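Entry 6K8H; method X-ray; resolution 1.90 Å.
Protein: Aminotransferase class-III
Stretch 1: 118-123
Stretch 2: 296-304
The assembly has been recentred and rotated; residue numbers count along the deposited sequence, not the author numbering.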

# COMPACT_ATOMS: atom_id res chain seq x y z
N LEU B 118 -1.76 -21.03 7.28
CA LEU B 118 -2.54 -20.31 6.28
C LEU B 118 -3.63 -21.22 5.73
O LEU B 118 -3.37 -22.10 4.91
N GLN B 119 -4.86 -20.99 6.19
CA GLN B 119 -6.04 -21.62 5.62
C GLN B 119 -6.68 -20.74 4.56
O GLN B 119 -7.14 -21.25 3.53
N GLN B 120 -6.71 -19.42 4.79
CA GLN B 120 -7.17 -18.47 3.79
C GLN B 120 -6.29 -17.23 3.82
O GLN B 120 -5.68 -16.91 4.85
N VAL B 121 -6.21 -16.54 2.68
CA VAL B 121 -5.42 -15.32 2.55
C VAL B 121 -6.23 -14.25 1.83
O VAL B 121 -7.24 -14.53 1.19
N ARG B 122 -5.77 -13.00 1.98
CA ARG B 122 -6.17 -11.84 1.19
C ARG B 122 -4.91 -11.06 0.83
O ARG B 122 -3.99 -10.94 1.65
N PHE B 123 -4.89 -10.49 -0.37
CA PHE B 123 -3.74 -9.73 -0.85
C PHE B 123 -3.96 -8.23 -0.67
O PHE B 123 -5.09 -7.73 -0.79
N SER B 296 -6.07 -18.63 9.97
CA SER B 296 -7.21 -19.51 10.17
C SER B 296 -8.44 -18.94 9.49
O SER B 296 -8.66 -17.72 9.46
N ALA B 297 -9.25 -19.85 8.91
CA ALA B 297 -10.56 -19.45 8.39
C ALA B 297 -11.42 -18.81 9.48
O ALA B 297 -12.18 -17.88 9.20
N GLU B 298 -11.23 -19.25 10.73
CA GLU B 298 -11.99 -18.68 11.84
C GLU B 298 -11.79 -17.17 11.95
O GLU B 298 -12.75 -16.41 12.03
N VAL B 299 -10.53 -16.72 11.96
CA VAL B 299 -10.29 -15.29 12.12
C VAL B 299 -10.50 -14.56 10.80
O VAL B 299 -11.10 -13.48 10.76
N MET B 300 -10.03 -15.14 9.69
CA MET B 300 -10.19 -14.48 8.41
C MET B 300 -11.65 -14.29 8.02
O MET B 300 -11.93 -13.49 7.12
N SER B 301 -12.59 -14.98 8.69
CA SER B 301 -14.01 -14.82 8.35
C SER B 301 -14.53 -13.40 8.57
O SER B 301 -15.59 -13.06 8.04
N VAL B 302 -13.81 -12.56 9.32
CA VAL B 302 -14.23 -11.16 9.46
C VAL B 302 -14.26 -10.45 8.11
O VAL B 302 -14.92 -9.42 7.96
N PHE B 303 -13.55 -10.98 7.11
CA PHE B 303 -13.50 -10.41 5.77
C PHE B 303 -14.54 -10.98 4.81
O PHE B 303 -14.73 -10.42 3.72
N ASP B 304 -15.18 -12.08 5.17
CA ASP B 304 -16.06 -12.80 4.25
C ASP B 304 -17.28 -11.95 3.91
O ASP B 304 -18.07 -11.62 4.80

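The contact joins a loop-and-strand segment, 118-123, to a short helix that passes into a 3-10 segment, 296-304, and it buries 414 Å² summed over both sides. S296 lies where the backbones run nearest in register, its CA 5.2 Å from the CA of Q119. Its CA-to-CB bond points away overall, yet CB still lies 3.7 Å from Q119 OE1. The p rotamer (chi1 66°) turns OG back over the start of the helix, where it accepts from V299 N (N to OG 3.2 Å, angle 161° at the hydrogen), the geometry of an N-cap.

A297 supplies the one direct hydrogen bond across the interface: its N donates to Q119 OE1 at 2.7 Å with an angle of 160°. A first-turn amide has no carbonyl of its own helix to bond, so a side-chain carbonyl from the other stretch can serve it. Q119 reaches it with chi1 m and chi2 t, its CA-to-CB bond directed toward stretch 2. The methyl of A297 points sideways, with CB 3.6 Å from Q119 OE1 and 3.9 Å from Q120 OE1, so it touches both glutamines.

The CA-to-CB bond of E298 points away, and its backbone joins the contact through water 1, which donates to Q119 OE1 (water O to OE1 2.6 Å) and accepts from E298 N (N to water O 3.0 Å). Water 2 makes a second bridge, donating to Q120 OE1 (water O to OE1 2.6 Å) and to A297 O (water O to A297 O 2.7 Å). Q120, also m then t, thus meets the helix through solvent as well as by van der Waals contact. V299 turns sideways, its side chain 8.1 Å from stretch 1 at nearest.

M300 points toward the strand, folded by three successive m angles (-66°, -72°, -66°). Its CB lies 3.8 Å from Q120 OE1, while CE reaches 3.9 Å from both V121 C and R122 N and 4.0 Å from R122 CG. The methyl therefore packs against strand backbone as well as the aliphatic part of R122.

S301 points away, and its OG donates to E298 O at 2.7 Å; V302 is out of reach. F303, chi1 m, again points toward stretch 1 and offers a ring face to R122: CD sits 3.8 Å from the ring centroid, 29° off the normal, a CH-pi contact, with R122 CD to F303 CG at 3.4 Å. R122 runs m, t, p, and its guanidinium nitrogens are hydrogen-bonded elsewhere in the structure. D304 adds almost nothing to the contact.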

# COMPACT_ATOMS: atom_id res chain seq x y z
CB LEU B 118 -1.64 -19.79 5.16
CG LEU B 118 -0.54 -18.81 5.55
CD1 LEU B 118 0.24 -18.36 4.32
CD2 LEU B 118 -1.13 -17.64 6.30
CB GLN B 119 -7.06 -21.92 6.72
CG GLN B 119 -6.50 -22.62 7.95
CD GLN B 119 -7.59 -23.14 8.87
OE1 GLN B 119 -8.47 -22.38 9.30
NE2 GLN B 119 -7.56 -24.44 9.15
CB GLN B 120 -8.63 -18.04 4.03
CG GLN B 120 -9.65 -19.18 3.93
CD GLN B 120 -11.04 -18.77 4.35
OE1 GLN B 120 -11.21 -17.84 5.13
NE2 GLN B 120 -12.04 -19.47 3.84
CB VAL B 121 -4.07 -15.55 1.81
CG1 VAL B 121 -3.30 -16.70 2.42
CG2 VAL B 121 -4.30 -15.78 0.33
CB ARG B 122 -7.14 -10.93 1.96
CG ARG B 122 -8.54 -11.48 2.13
CD ARG B 122 -9.41 -10.52 2.93
NE ARG B 122 -9.97 -9.42 2.13
CZ ARG B 122 -11.14 -9.47 1.50
NH1 ARG B 122 -11.88 -10.57 1.55
NH2 ARG B 122 -11.60 -8.43 0.82
CB PHE B 123 -3.45 -10.05 -2.31
CG PHE B 123 -3.13 -11.50 -2.54
CD1 PHE B 123 -1.85 -11.98 -2.28
CD2 PHE B 123 -4.10 -12.38 -2.96
CE1 PHE B 123 -1.55 -13.31 -2.46
CE2 PHE B 123 -3.81 -13.73 -3.14
CZ PHE B 123 -2.54 -14.19 -2.88
CB SER B 296 -7.47 -19.73 11.65
OG SER B 296 -7.88 -18.53 12.29
CB ALA B 297 -11.27 -20.66 7.80
CB GLU B 298 -11.61 -19.39 13.14
CG GLU B 298 -12.05 -18.69 14.42
CD GLU B 298 -13.54 -18.83 14.73
OE1 GLU B 298 -14.26 -19.54 13.99
OE2 GLU B 298 -14.00 -18.21 15.72
CB VAL B 299 -8.88 -15.04 12.69
CG1 VAL B 299 -8.63 -13.55 12.83
CG2 VAL B 299 -8.71 -15.75 14.03
CB MET B 300 -9.43 -15.25 7.32
CG MET B 300 -7.92 -15.27 7.51
SD MET B 300 -7.20 -13.66 7.16
CE MET B 300 -7.55 -13.59 5.40
CB SER B 301 -14.85 -15.81 9.16
OG SER B 301 -14.78 -15.48 10.53
CB VAL B 302 -13.33 -10.40 10.46
CG1 VAL B 302 -13.33 -11.10 11.80
CG2 VAL B 302 -11.90 -10.26 9.92
CB PHE B 303 -12.12 -10.65 5.16
CG PHE B 303 -11.00 -9.94 5.86
CD1 PHE B 303 -10.94 -8.56 5.88
CD2 PHE B 303 -9.98 -10.67 6.45
CE1 PHE B 303 -9.89 -7.92 6.51
CE2 PHE B 303 -8.93 -10.03 7.08
CZ PHE B 303 -8.88 -8.65 7.11
CB ASP B 304 -16.47 -14.11 4.93
CG ASP B 304 -17.29 -15.03 4.03
OD1 ASP B 304 -17.81 -14.58 3.00
OD2 ASP B 304 -17.42 -16.23 4.38
O HOH W 1 -10.24 -22.05 11.20
O HOH W 2 -13.26 -17.42 6.74